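Local structure of cobalamin biosynthesis protein CobN (7C6O) at residues G188-A192 with A353-A357. The protein is the large, catalytic subunit of cobaltochelatase, which probably inserts cobalt into the corrin ring during cobalamin biosynthesis. Sequence-based numbering, arbitrary orientation.
Sequences GPTIA and AVRHA
I191, near the start of strand 190-196, reaches into the face that helix 343-361 turns to it through A353, V354 and A357. The bond to CB points toward the helix, and both branches from CB find partners there. CG2, anti to the backbone N, ends on the methyl of A353, with I191 CG2 3.8 Å from A353 CB. CG1 lies beside the backbone N (chi1 -53°) and passes V354, I191 CG1 standing 4.1 Å from V354 CG2, the two side chains crossing at about a right angle. A second turn at chi2 (-58°) carries the tip on to the next helical turn, where I191 CD1 lies 3.8 Å from A357 CB and as close to the carbonyl oxygen A353 O. The isoleucine thus bridges two alanines four residues apart, which the backbone bond from A357 N to A353 O (3.0 Å) ties together. P189 adds its ring: P189 CB meets A357 CB at 3.6 Å, while P189 CG also rests on that methyl and reaches V354 CG1 at 4.0 Å, ring and valine crossing at about a right angle. The V354 methyls therefore divide their work, CG1 on the proline and CG2 on the isoleucine. T190 points away from the helix, its backbone N hydrogen-bonded to D245 OD2. This is helix-on-sheet packing of an alpha/beta layer, segment axes 9.0 Å apart; I191, A353 and A357 also touch neighbouring strand 246-249. Small methyls at A353 and A357 let the strand come close, and with no hydrogen bond between the two segments the contact depends on fit and burial rather than directional bonds.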
ATOM      1  N   GLY A 188     -20.260  10.791 -27.492  1.00 29.18           N
ATOM      2  CA  GLY A 188     -19.049  10.743 -26.711  1.00 26.42           C
ATOM      3  C   GLY A 188     -18.254   9.474 -26.943  1.00 29.00           C
ATOM      4  O   GLY A 188     -18.473   8.742 -27.914  1.00 29.30           O
ATOM      5  N   PRO A 189     -17.313   9.188 -26.047  1.00 26.50           N
ATOM      6  CA  PRO A 189     -16.482   7.993 -26.211  1.00 25.56           C
ATOM      7  C   PRO A 189     -17.274   6.719 -25.965  1.00 23.70           C
ATOM      8  O   PRO A 189     -18.270   6.703 -25.237  1.00 23.99           O
ATOM      9  CB  PRO A 189     -15.386   8.176 -25.157  1.00 26.08           C
ATOM     10  CG  PRO A 189     -16.029   9.015 -24.104  1.00 27.27           C
ATOM     11  CD  PRO A 189     -16.961   9.948 -24.835  1.00 28.69           C
ATOM     12  N   THR A 190     -16.814   5.641 -26.590  1.00 24.08           N
ATOM     13  CA  THR A 190     -17.436   4.331 -26.446  1.00 22.46           C
ATOM     14  C   THR A 190     -16.854   3.635 -25.221  1.00 21.88           C
ATOM     15  O   THR A 190     -15.641   3.407 -25.149  1.00 21.06           O
ATOM     16  CB  THR A 190     -17.217   3.491 -27.702  1.00 23.54           C
ATOM     17  OG1 THR A 190     -17.879   4.114 -28.808  1.00 25.11           O
ATOM     18  CG2 THR A 190     -17.774   2.089 -27.510  1.00 25.32           C
ATOM     19  N   ILE A 191     -17.715   3.302 -24.264  1.00 19.54           N
ATOM     20  CA  ILE A 191     -17.307   2.698 -23.001  1.00 20.42           C
ATOM     21  C   ILE A 191     -17.820   1.265 -22.985  1.00 18.42           C
ATOM     22  O   ILE A 191     -19.031   1.030 -22.892  1.00 19.78           O
ATOM     23  CB  ILE A 191     -17.834   3.486 -21.794  1.00 17.04           C
ATOM     24  CG1 ILE A 191     -17.446   4.963 -21.905  1.00 18.93           C
ATOM     25  CG2 ILE A 191     -17.320   2.880 -20.495  1.00 17.30           C
ATOM     26  CD1 ILE A 191     -15.955   5.206 -22.009  1.00 20.06           C
ATOM     27  N   ALA A 192     -16.907   0.304 -23.077  1.00 17.40           N
ATOM     28  CA  ALA A 192     -17.300  -1.092 -22.967  1.00 18.70           C
ATOM     29  C   ALA A 192     -17.589  -1.444 -21.512  1.00 19.47           C
ATOM     30  O   ALA A 192     -16.935  -0.939 -20.596  1.00 18.44           O
ATOM     31  CB  ALA A 192     -16.204  -2.001 -23.523  1.00 16.88           C
ATOM     32  N   ALA A 353     -15.005   6.613 -16.155  1.00 15.98           N
ATOM     33  CA  ALA A 353     -14.674   5.970 -17.422  1.00 18.11           C
ATOM     34  C   ALA A 353     -14.667   6.974 -18.568  1.00 16.45           C
ATOM     35  O   ALA A 353     -13.758   6.963 -19.406  1.00 15.62           O
ATOM     36  CB  ALA A 353     -15.658   4.834 -17.708  1.00 17.97           C
ATOM     37  N   VAL A 354     -15.671   7.854 -18.616  1.00 16.14           N
ATOM     38  CA  VAL A 354     -15.762   8.824 -19.705  1.00 19.82           C
ATOM     39  C   VAL A 354     -14.620   9.830 -19.629  1.00 19.95           C
ATOM     40  O   VAL A 354     -14.006  10.167 -20.647  1.00 21.83           O
ATOM     41  CB  VAL A 354     -17.138   9.518 -19.686  1.00 19.87           C
ATOM     42  CG1 VAL A 354     -17.154  10.718 -20.628  1.00 22.48           C
ATOM     43  CG2 VAL A 354     -18.230   8.532 -20.071  1.00 19.62           C
ATOM     44  N   ARG A 355     -14.312  10.321 -18.423  1.00 18.42           N
ATOM     45  CA  ARG A 355     -13.235  11.299 -18.272  1.00 17.95           C
ATOM     46  C   ARG A 355     -11.893  10.717 -18.700  1.00 20.09           C
ATOM     47  O   ARG A 355     -11.075  11.415 -19.312  1.00 22.32           O
ATOM     48  CB  ARG A 355     -13.161  11.789 -16.824  1.00 16.93           C
ATOM     49  CG  ARG A 355     -14.402  12.507 -16.312  1.00 23.93           C
ATOM     50  CD  ARG A 355     -14.364  14.004 -16.549  1.00 28.15           C
ATOM     51  NE  ARG A 355     -15.398  14.688 -15.776  1.00 28.51           N
ATOM     52  CZ  ARG A 355     -15.159  15.470 -14.726  1.00 26.91           C
ATOM     53  NH1 ARG A 355     -13.914  15.687 -14.326  1.00 24.25           N
ATOM     54  NH2 ARG A 355     -16.168  16.045 -14.083  1.00 26.37           N
ATOM     55  N   HIS A 356     -11.640   9.445 -18.379  1.00 17.03           N
ATOM     56  CA  HIS A 356     -10.390   8.823 -18.808  1.00 16.05           C
ATOM     57  C   HIS A 356     -10.370   8.615 -20.316  1.00 16.37           C
ATOM     58  O   HIS A 356      -9.339   8.824 -20.964  1.00 17.26           O
ATOM     59  CB  HIS A 356     -10.176   7.496 -18.078  1.00 15.82           C
ATOM     60  CG  HIS A 356      -9.663   7.649 -16.679  1.00 17.85           C
ATOM     61  ND1 HIS A 356     -10.490   7.899 -15.605  1.00 19.50           N
ATOM     62  CD2 HIS A 356      -8.406   7.591 -16.179  1.00 19.66           C
ATOM     63  CE1 HIS A 356      -9.766   7.983 -14.503  1.00 19.53           C
ATOM     64  NE2 HIS A 356      -8.497   7.801 -14.824  1.00 18.50           N
ATOM     65  N   ALA A 357     -11.502   8.205 -20.894  1.00 16.87           N
ATOM     66  CA  ALA A 357     -11.570   8.052 -22.343  1.00 18.15           C
ATOM     67  C   ALA A 357     -11.459   9.396 -23.048  1.00 22.05           C
ATOM     68  O   ALA A 357     -10.865   9.483 -24.130  1.00 22.64           O
ATOM     69  CB  ALA A 357     -12.870   7.349 -22.734  1.00 16.21           C
TER